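Local atomic coordinates of AxyAgu115A (Amphibacillus xylanus NBRC 15112, PDB entry 6NPS), a protein that acts as a family GH115 alpha-glucuronidase, probably hydrolysing glucuronic acid side groups from xylan-type hemicelluloses such as arabinoglucuronoxylan. Residues A[299-303]-A[327-331]; A[317-321]-A[358-363]. The protein carries 3 engineered substitutions. All blocks are in the same frame, centred on the assembly; numbering follows the deposited sequence.

Contact 1: residues A[299-303]-A[327-331]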
loop_
_atom_site.group_PDB
_atom_site.type_symbol
_atom_site.label_atom_id
_atom_site.label_comp_id
_atom_site.label_asym_id
_atom_site.label_seq_id
_atom_site.Cartn_x
_atom_site.Cartn_y
_atom_site.Cartn_z
ATOM N N THR A 299 -36.263 -23.630 -26.443
ATOM C CA THR A 299 -36.149 -22.349 -25.764
ATOM C C THR A 299 -36.787 -21.278 -26.641
ATOM O O THR A 299 -36.652 -21.297 -27.868
ATOM C CB THR A 299 -34.681 -22.034 -25.446
ATOM O OG1 THR A 299 -34.189 -22.982 -24.477
ATOM C CG2 THR A 299 -34.537 -20.619 -24.853
ATOM N N ILE A 300 -37.551 -20.376 -26.026
ATOM C CA ILE A 300 -38.169 -19.284 -26.775
ATOM C C ILE A 300 -37.657 -17.967 -26.190
ATOM O O ILE A 300 -36.971 -17.951 -25.168
ATOM C CB ILE A 300 -39.707 -19.359 -26.766
ATOM C CG1 ILE A 300 -40.236 -19.335 -25.322
ATOM C CG2 ILE A 300 -40.184 -20.645 -27.496
ATOM C CD1 ILE A 300 -41.736 -18.980 -25.218
ATOM N N GLY A 301 -37.986 -16.864 -26.856
ATOM C CA GLY A 301 -37.422 -15.579 -26.494
ATOM C C GLY A 301 -36.256 -15.208 -27.401
ATOM O O GLY A 301 -35.993 -15.871 -28.405
ATOM N N MET A 302 -35.521 -14.148 -27.009
ATOM C CA MET A 302 -34.337 -13.741 -27.767
ATOM C C MET A 302 -33.400 -12.785 -27.029
ATOM O O MET A 302 -33.741 -11.614 -26.830
ATOM C CB MET A 302 -34.766 -13.089 -29.079
ATOM C CG MET A 302 -33.682 -13.092 -30.136
ATOM S SD MET A 302 -34.074 -11.915 -31.446
ATOM C CE MET A 302 -32.553 -11.956 -32.425
ATOM N N ARG A 303 -32.191 -13.259 -26.734
ATOM C CA ARG A 303 -31.157 -12.454 -26.089
ATOM C C ARG A 303 -29.998 -12.282 -27.079
ATOM O O ARG A 303 -29.915 -13.017 -28.063
ATOM C CB ARG A 303 -30.668 -13.125 -24.807
ATOM C CG ARG A 303 -31.529 -12.837 -23.588
ATOM C CD ARG A 303 -30.861 -13.323 -22.312
ATOM N NE ARG A 303 -29.876 -12.368 -21.813
ATOM C CZ ARG A 303 -28.576 -12.622 -21.706
ATOM N NH1 ARG A 303 -28.099 -13.806 -22.064
ATOM N NH2 ARG A 303 -27.752 -11.693 -21.241
ATOM N N VAL A 327 -41.362 -11.523 -30.823
ATOM C CA VAL A 327 -40.592 -12.733 -31.068
ATOM C C VAL A 327 -41.394 -13.974 -30.671
ATOM O O VAL A 327 -41.651 -14.863 -31.497
ATOM C CB VAL A 327 -39.249 -12.643 -30.329
ATOM C CG1 VAL A 327 -38.552 -13.968 -30.324
ATOM C CG2 VAL A 327 -38.367 -11.540 -30.957
ATOM N N ILE A 328 -41.858 -14.017 -29.412
ATOM C CA ILE A 328 -42.515 -15.218 -28.884
ATOM C C ILE A 328 -43.740 -15.585 -29.713
ATOM O O ILE A 328 -43.969 -16.761 -30.041
ATOM C CB ILE A 328 -42.872 -15.028 -27.390
ATOM C CG1 ILE A 328 -41.608 -15.123 -26.547
ATOM C CG2 ILE A 328 -43.879 -16.079 -26.983
ATOM C CD1 ILE A 328 -41.694 -14.615 -25.064
ATOM N N GLN A 329 -44.553 -14.595 -30.077
ATOM C CA GLN A 329 -45.698 -14.894 -30.928
ATOM C C GLN A 329 -45.264 -15.566 -32.228
ATOM O O GLN A 329 -45.934 -16.490 -32.714
ATOM C CB GLN A 329 -46.474 -13.613 -31.221
ATOM C CG GLN A 329 -47.644 -13.365 -30.294
ATOM C CD GLN A 329 -48.799 -12.711 -31.006
ATOM O OE1 GLN A 329 -49.964 -13.035 -30.764
ATOM N NE2 GLN A 329 -48.483 -11.782 -31.900
ATOM N N THR A 330 -44.146 -15.109 -32.805
ATOM C CA THR A 330 -43.626 -15.696 -34.043
ATOM C C THR A 330 -43.132 -17.124 -33.810
ATOM O O THR A 330 -43.442 -18.039 -34.584
ATOM C CB THR A 330 -42.480 -14.831 -34.600
ATOM O OG1 THR A 330 -42.923 -13.482 -34.809
ATOM C CG2 THR A 330 -41.971 -15.398 -35.913
ATOM N N GLN A 331 -42.339 -17.319 -32.752
ATOM C CA GLN A 331 -41.764 -18.630 -32.481
ATOM C C GLN A 331 -42.853 -19.675 -32.269
ATOM O O GLN A 331 -42.797 -20.767 -32.855
ATOM C CB GLN A 331 -40.819 -18.530 -31.287
ATOM C CG GLN A 331 -39.502 -17.809 -31.594
ATOM C CD GLN A 331 -38.789 -17.378 -30.345
ATOM O OE1 GLN A 331 -39.411 -17.222 -29.300
ATOM N NE2 GLN A 331 -37.479 -17.159 -30.436
#
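Gln331 lays its carboxamide alongside the backbone of Gly301 and pairs with it twice: Gly301 N donates to Gln331 OE1 at 2.9 Å, and Gln331 NE2 donates to Gly301 O at 2.8 Å. The amide's O and N thus meet the N and O of one residue, as a neighbouring strand's peptides would, next to strand 298-300; both bonds are nearly straight (164° and 165°). With phi near 99° and psi near -169°, Gly301 has a conformation in which a CB would collide with the preceding carbonyl. Apolar contacts flank the polar pair: Ile300 CD1 meets Ile328 CG2 at 4.0 Å, and Met302 CB meets Val327 CG1 at 4.1 Å. Ile300 and Ile328 also share Leu350 of the neighbouring strand 348-351, while Trp284 of helix 277-291 touches Met302, Val327 and Gln331. A helix packed on the parallel strand that precedes it, with the next strand alongside, is the beta-alpha-beta unit of a TIM barrel, here built on the fourth strand.

Contact 2: residues A[317-321]-A[358-363]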
loop_
_atom_site.group_PDB
_atom_site.type_symbol
_atom_site.label_atom_id
_atom_site.label_comp_id
_atom_site.label_asym_id
_atom_site.label_seq_id
_atom_site.Cartn_x
_atom_site.Cartn_y
_atom_site.Cartn_z
ATOM N N LEU A 317 -37.644 0.181 -21.409
ATOM C CA LEU A 317 -38.195 -1.063 -20.901
ATOM C C LEU A 317 -39.397 -1.525 -21.725
ATOM O O LEU A 317 -39.586 -2.732 -21.906
ATOM C CB LEU A 317 -38.571 -0.905 -19.424
ATOM C CG LEU A 317 -39.029 -2.151 -18.661
ATOM C CD1 LEU A 317 -37.915 -3.183 -18.620
ATOM C CD2 LEU A 317 -39.509 -1.799 -17.243
ATOM N N GLU A 318 -40.216 -0.595 -22.233
ATOM C CA GLU A 318 -41.337 -1.014 -23.070
ATOM C C GLU A 318 -40.860 -1.540 -24.419
ATOM O O GLU A 318 -41.491 -2.439 -24.985
ATOM C CB GLU A 318 -42.329 0.130 -23.261
ATOM C CG GLU A 318 -41.728 1.342 -23.912
ATOM C CD GLU A 318 -42.726 2.100 -24.769
ATOM O OE1 GLU A 318 -43.876 1.628 -24.891
ATOM O OE2 GLU A 318 -42.351 3.154 -25.335
ATOM N N ASP A 319 -39.744 -1.019 -24.943
ATOM C CA ASP A 319 -39.229 -1.526 -26.213
ATOM C C ASP A 319 -38.717 -2.953 -26.063
ATOM O O ASP A 319 -39.078 -3.836 -26.846
ATOM C CB ASP A 319 -38.133 -0.600 -26.752
ATOM C CG ASP A 319 -38.683 0.744 -27.245
ATOM O OD1 ASP A 319 -39.710 1.214 -26.703
ATOM O OD2 ASP A 319 -38.089 1.336 -28.174
ATOM N N ASN A 320 -38.001 -3.208 -24.978
ATOM C CA ASN A 320 -37.499 -4.545 -24.720
ATOM C C ASN A 320 -38.680 -5.503 -24.583
ATOM O O ASN A 320 -38.619 -6.641 -25.048
ATOM C CB ASN A 320 -36.646 -4.566 -23.451
ATOM C CG ASN A 320 -35.181 -4.293 -23.729
ATOM O OD1 ASN A 320 -34.480 -5.127 -24.300
ATOM N ND2 ASN A 320 -34.711 -3.119 -23.326
ATOM N N ILE A 321 -39.752 -5.041 -23.943
ATOM C CA ILE A 321 -40.936 -5.872 -23.750
ATOM C C ILE A 321 -41.749 -5.982 -25.042
ATOM O O ILE A 321 -42.269 -7.051 -25.364
ATOM C CB ILE A 321 -41.766 -5.323 -22.575
ATOM C CG1 ILE A 321 -41.007 -5.536 -21.263
ATOM C CG2 ILE A 321 -43.159 -5.973 -22.515
ATOM C CD1 ILE A 321 -41.539 -4.704 -20.135
ATOM N N PRO A 358 -36.561 -8.267 -15.177
ATOM C CA PRO A 358 -37.335 -7.014 -15.299
ATOM C C PRO A 358 -38.278 -6.980 -16.505
ATOM O O PRO A 358 -39.305 -6.295 -16.458
ATOM C CB PRO A 358 -36.242 -5.937 -15.403
ATOM C CG PRO A 358 -35.076 -6.518 -14.657
ATOM C CD PRO A 358 -35.119 -7.996 -14.962
ATOM N N PHE A 359 -37.959 -7.691 -17.588
ATOM C CA PHE A 359 -38.844 -7.674 -18.752
ATOM C C PHE A 359 -40.122 -8.444 -18.464
ATOM O O PHE A 359 -41.190 -8.104 -18.993
ATOM C CB PHE A 359 -38.137 -8.262 -19.979
ATOM C CG PHE A 359 -36.889 -7.508 -20.406
ATOM C CD1 PHE A 359 -36.641 -6.212 -19.968
ATOM C CD2 PHE A 359 -35.975 -8.098 -21.270
ATOM C CE1 PHE A 359 -35.501 -5.526 -20.374
ATOM C CE2 PHE A 359 -34.836 -7.415 -21.680
ATOM C CZ PHE A 359 -34.597 -6.129 -21.228
ATOM N N PHE A 360 -40.034 -9.456 -17.597
ATOM C CA PHE A 360 -41.177 -10.326 -17.335
ATOM C C PHE A 360 -42.250 -9.593 -16.531
ATOM O O PHE A 360 -43.428 -9.561 -16.922
ATOM C CB PHE A 360 -40.692 -11.594 -16.611
ATOM C CG PHE A 360 -41.803 -12.543 -16.206
ATOM C CD1 PHE A 360 -42.599 -13.159 -17.164
ATOM C CD2 PHE A 360 -42.043 -12.814 -14.863
ATOM C CE1 PHE A 360 -43.613 -14.036 -16.787
ATOM C CE2 PHE A 360 -43.052 -13.681 -14.478
ATOM C CZ PHE A 360 -43.839 -14.295 -15.435
ATOM N N TYR A 361 -41.848 -8.954 -15.429
ATOM C CA TYR A 361 -42.809 -8.335 -14.518
ATOM C C TYR A 361 -43.319 -6.987 -15.042
ATOM O O TYR A 361 -44.535 -6.767 -15.120
ATOM C CB TYR A 361 -42.168 -8.184 -13.144
ATOM C CG TYR A 361 -41.797 -9.502 -12.487
ATOM C CD1 TYR A 361 -42.774 -10.438 -12.149
ATOM C CD2 TYR A 361 -40.470 -9.796 -12.164
ATOM C CE1 TYR A 361 -42.444 -11.633 -11.535
ATOM C CE2 TYR A 361 -40.125 -10.994 -11.537
ATOM C CZ TYR A 361 -41.121 -11.907 -11.226
ATOM O OH TYR A 361 -40.768 -13.094 -10.613
ATOM N N GLY A 362 -42.405 -6.084 -15.424
ATOM C CA GLY A 362 -42.753 -4.744 -15.889
ATOM C C GLY A 362 -42.636 -3.675 -14.815
ATOM O O GLY A 362 -41.739 -3.750 -13.967
ATOM N N ASP A 363 -43.477 -2.689 -14.894
ATOM C CA ASP A 363 -43.487 -1.608 -13.952
ATOM C C ASP A 363 -44.831 -0.949 -13.968
ATOM O O ASP A 363 -45.707 -1.321 -14.727
ATOM C CB ASP A 363 -42.354 -0.613 -14.184
ATOM C CG ASP A 363 -42.562 0.277 -15.403
ATOM O OD1 ASP A 363 -41.583 0.937 -15.756
ATOM O OD2 ASP A 363 -43.654 0.331 -16.010
#
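Packing of aliphatic groups on one aromatic ring, Phe359, dominates this contact between the first turn of helix 317-338 and the end of the short helix 356-361. Phe359 has the largest covered area, 99 Å², and swings its ring toward the longer helix. Over one face of the ring lies Asn320 CB, 3.6 Å from the centroid and 21° off the ring normal, a CH-pi contact made by the aliphatic part of a polar residue. The amide end of Asn320 is satisfied just before the helix, where Asn320 ND2 donates to Thr316 O. Leu317 approaches the edge of the same ring, with its CD1 3.6 Å from Phe359 CD1.

Further van der Waals contacts widen the interface. Ile321 CG1 sits 4.2 Å from Phe359 CB, an apolar contact, and also touches the backbone carbonyl, 3.4 Å from Phe359 O. Ile321 CD1 lies 4.4 Å from Gly362 CA, and Leu317 CD2 comes within 3.7 Å of Asp363 OD1, methyl against carboxylate. Gly362, with phi near 98°, is where the chain leaves the helix, and a CB in this conformation would be jammed against the carbonyl O of Tyr361.

Polar groups of 358-363 bind outside the pairing. Asp363 OD2 accepts a hydrogen bond from Thr366 N, and Gly362 O is hydrogen-bonded to Arg874, tying this loop to the C-terminal part of the chain.

No hydrogen bond joins the two segments, so it is the fit of Leu317, Asn320 and Ile321 around Phe359, through dispersion and burial of apolar surface, that sets how they meet.

How the contacts relate
Both contacts use helix 317-338: contact 2 its first turn, contact 1 a later part two to three turns on. Their centres are 15 Å apart and their nearest atoms about 7 Å apart, so they do not touch. Along the chain the segments alternate, 299-303, 317-321, 327-331 and then 358-363, so the pairings cross: the first turn meets the segment that follows the helix, and a later part meets the one that precedes it. Contact 1 joins it to the end region of strand 298-300, and contact 2 to helix 356-361, which comes after the adjacent parallel strand 348-351. Together they join consecutive beta-alpha units of the TIM-barrel domain along a single helix.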